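Local structure of Asp/Glu-specific dipeptidyl-peptidase (Flavobacterium psychrophilum, 5JXF) at residues A[426-431]-A[438-443]. The protein removes dipeptides from the N-terminus of oligopeptides as a serine-type dipeptidyl-peptidase of the S46 family, with strict specificity for acidic residues at P1. Sequence-based numbering, arbitrary orientation.
Sequences YQLEQV and QAFNDR
A helical hairpin brings Leu428 and Val431 of helix 417-435 against Ala439, Phe440 and Arg443 of helix 437-450. The short segments run roughly antiparallel, at 149°, with axes 8.8 Å apart, and the CA atoms of Val431 and Phe440 come within 5.6 Å, as expected close to the turn. Leu428 reaches between two partners. Its CG, placed opposite the backbone N by chi1 of -173°, lies 4.0 Å from Phe440 CE1, while its CD1 sits 3.6 Å from Arg443 CB. The Phe440 ring also presents CD1 edge-on to the Leu428 carbonyl, with O 3.4 Å away and near the ring plane. Leu428 and Val431, one turn apart, pair the two arms of this α-hairpin through mainly apolar contacts, in a helical region away from the catalytic site. Helix 519-528 contributes Ala519, Val522 and Leu523 to the surroundings of Phe440, and Lys444 and Leu447 also touch Leu428. An alanine in place of Leu428 would remove CG and both methyls, and would probably open a gap between the Phe440 ring edge and Arg443 CB. Nearer the turn, Val431 CG1 meets Ala439 CB at 3.9 Å and also lies against the Arg443 side chain, while CG2 comes to the edge of the guanidinium, 3.7 Å from NH1. The Arg443 side chain, extended from CG to NE, passes Val431 at a slant along the exposed margin of the interface.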
# COMPACT_ATOMS: atom_id res chain seq x y z
N TYR A 426 -19.65 -14.53 -38.36
CA TYR A 426 -20.42 -13.41 -38.83
C TYR A 426 -19.68 -12.64 -39.92
O TYR A 426 -20.25 -12.30 -40.95
CB TYR A 426 -20.73 -12.48 -37.68
CG TYR A 426 -21.64 -11.34 -38.02
CD1 TYR A 426 -23.02 -11.51 -38.09
CD2 TYR A 426 -21.13 -10.07 -38.25
CE1 TYR A 426 -23.87 -10.45 -38.39
CE2 TYR A 426 -21.96 -9.00 -38.55
CZ TYR A 426 -23.32 -9.20 -38.62
OH TYR A 426 -24.14 -8.14 -38.91
N GLN A 427 -18.40 -12.38 -39.69
CA GLN A 427 -17.62 -11.62 -40.65
C GLN A 427 -17.37 -12.45 -41.91
O GLN A 427 -17.64 -11.99 -43.02
CB GLN A 427 -16.32 -11.15 -39.99
CG GLN A 427 -16.60 -10.28 -38.77
CD GLN A 427 -15.37 -9.68 -38.13
OE1 GLN A 427 -14.45 -10.38 -37.72
NE2 GLN A 427 -15.35 -8.36 -38.05
N LEU A 428 -16.89 -13.67 -41.71
CA LEU A 428 -16.71 -14.65 -42.78
C LEU A 428 -17.97 -14.78 -43.66
O LEU A 428 -17.86 -15.00 -44.87
CB LEU A 428 -16.32 -16.00 -42.20
CG LEU A 428 -15.91 -17.16 -43.12
CD1 LEU A 428 -14.61 -16.84 -43.83
CD2 LEU A 428 -15.79 -18.46 -42.33
N GLU A 429 -19.15 -14.63 -43.06
CA GLU A 429 -20.41 -14.56 -43.81
C GLU A 429 -20.41 -13.48 -44.88
O GLU A 429 -20.90 -13.69 -45.99
CB GLU A 429 -21.57 -14.30 -42.85
CG GLU A 429 -22.96 -14.31 -43.43
CD GLU A 429 -23.77 -13.18 -42.83
OE1 GLU A 429 -23.16 -12.38 -42.10
OE2 GLU A 429 -25.00 -13.11 -43.05
N GLN A 430 -19.87 -12.31 -44.56
CA GLN A 430 -19.92 -11.20 -45.51
C GLN A 430 -18.74 -11.20 -46.49
O GLN A 430 -18.76 -10.44 -47.46
CB GLN A 430 -20.01 -9.87 -44.78
CG GLN A 430 -21.36 -9.21 -44.94
CD GLN A 430 -21.37 -7.75 -44.53
OE1 GLN A 430 -21.98 -7.38 -43.52
NE2 GLN A 430 -20.72 -6.90 -45.32
N VAL A 431 -17.73 -12.03 -46.25
CA VAL A 431 -16.71 -12.27 -47.26
C VAL A 431 -17.38 -12.93 -48.48
O VAL A 431 -17.14 -12.53 -49.64
CB VAL A 431 -15.57 -13.17 -46.73
CG1 VAL A 431 -14.58 -13.51 -47.84
CG2 VAL A 431 -14.86 -12.49 -45.58
N GLN A 438 -15.27 -18.44 -53.53
CA GLN A 438 -13.92 -18.97 -53.40
C GLN A 438 -13.18 -18.26 -52.27
O GLN A 438 -12.38 -18.87 -51.56
CB GLN A 438 -13.14 -18.83 -54.71
CG GLN A 438 -12.04 -19.88 -54.86
CD GLN A 438 -11.12 -19.63 -56.05
OE1 GLN A 438 -10.97 -18.50 -56.51
NE2 GLN A 438 -10.51 -20.70 -56.55
N ALA A 439 -13.45 -16.96 -52.12
CA ALA A 439 -12.89 -16.18 -51.03
C ALA A 439 -13.43 -16.68 -49.69
O ALA A 439 -12.70 -16.75 -48.70
CB ALA A 439 -13.20 -14.71 -51.23
N PHE A 440 -14.72 -17.02 -49.67
CA PHE A 440 -15.36 -17.58 -48.49
C PHE A 440 -14.63 -18.83 -48.01
O PHE A 440 -14.17 -18.91 -46.86
CB PHE A 440 -16.83 -17.91 -48.77
CG PHE A 440 -17.52 -18.65 -47.65
CD1 PHE A 440 -18.08 -17.96 -46.59
CD2 PHE A 440 -17.61 -20.04 -47.66
CE1 PHE A 440 -18.70 -18.64 -45.55
CE2 PHE A 440 -18.23 -20.72 -46.63
CZ PHE A 440 -18.78 -20.02 -45.58
N ASN A 441 -14.52 -19.81 -48.90
CA ASN A 441 -13.91 -21.09 -48.57
C ASN A 441 -12.42 -20.98 -48.29
O ASN A 441 -11.86 -21.82 -47.58
CB ASN A 441 -14.16 -22.09 -49.69
CG ASN A 441 -15.62 -22.48 -49.81
OD1 ASN A 441 -16.31 -22.70 -48.81
ND2 ASN A 441 -16.11 -22.55 -51.04
N ASP A 442 -11.76 -19.97 -48.85
CA ASP A 442 -10.35 -19.74 -48.54
C ASP A 442 -10.20 -19.27 -47.09
O ASP A 442 -9.42 -19.83 -46.32
CB ASP A 442 -9.74 -18.72 -49.51
CG ASP A 442 -9.21 -19.37 -50.78
OD1 ASP A 442 -8.71 -20.51 -50.69
OD2 ASP A 442 -9.28 -18.74 -51.85
N ARG A 443 -10.98 -18.26 -46.73
CA ARG A 443 -10.90 -17.70 -45.39
C ARG A 443 -11.61 -18.57 -44.35
O ARG A 443 -11.34 -18.46 -43.15
CB ARG A 443 -11.45 -16.28 -45.38
CG ARG A 443 -10.60 -15.32 -46.19
CD ARG A 443 -11.08 -13.88 -46.11
NE ARG A 443 -10.28 -13.01 -46.95
CZ ARG A 443 -10.54 -11.72 -47.18
NH1 ARG A 443 -11.60 -11.15 -46.61
NH2 ARG A 443 -9.75 -11.01 -47.97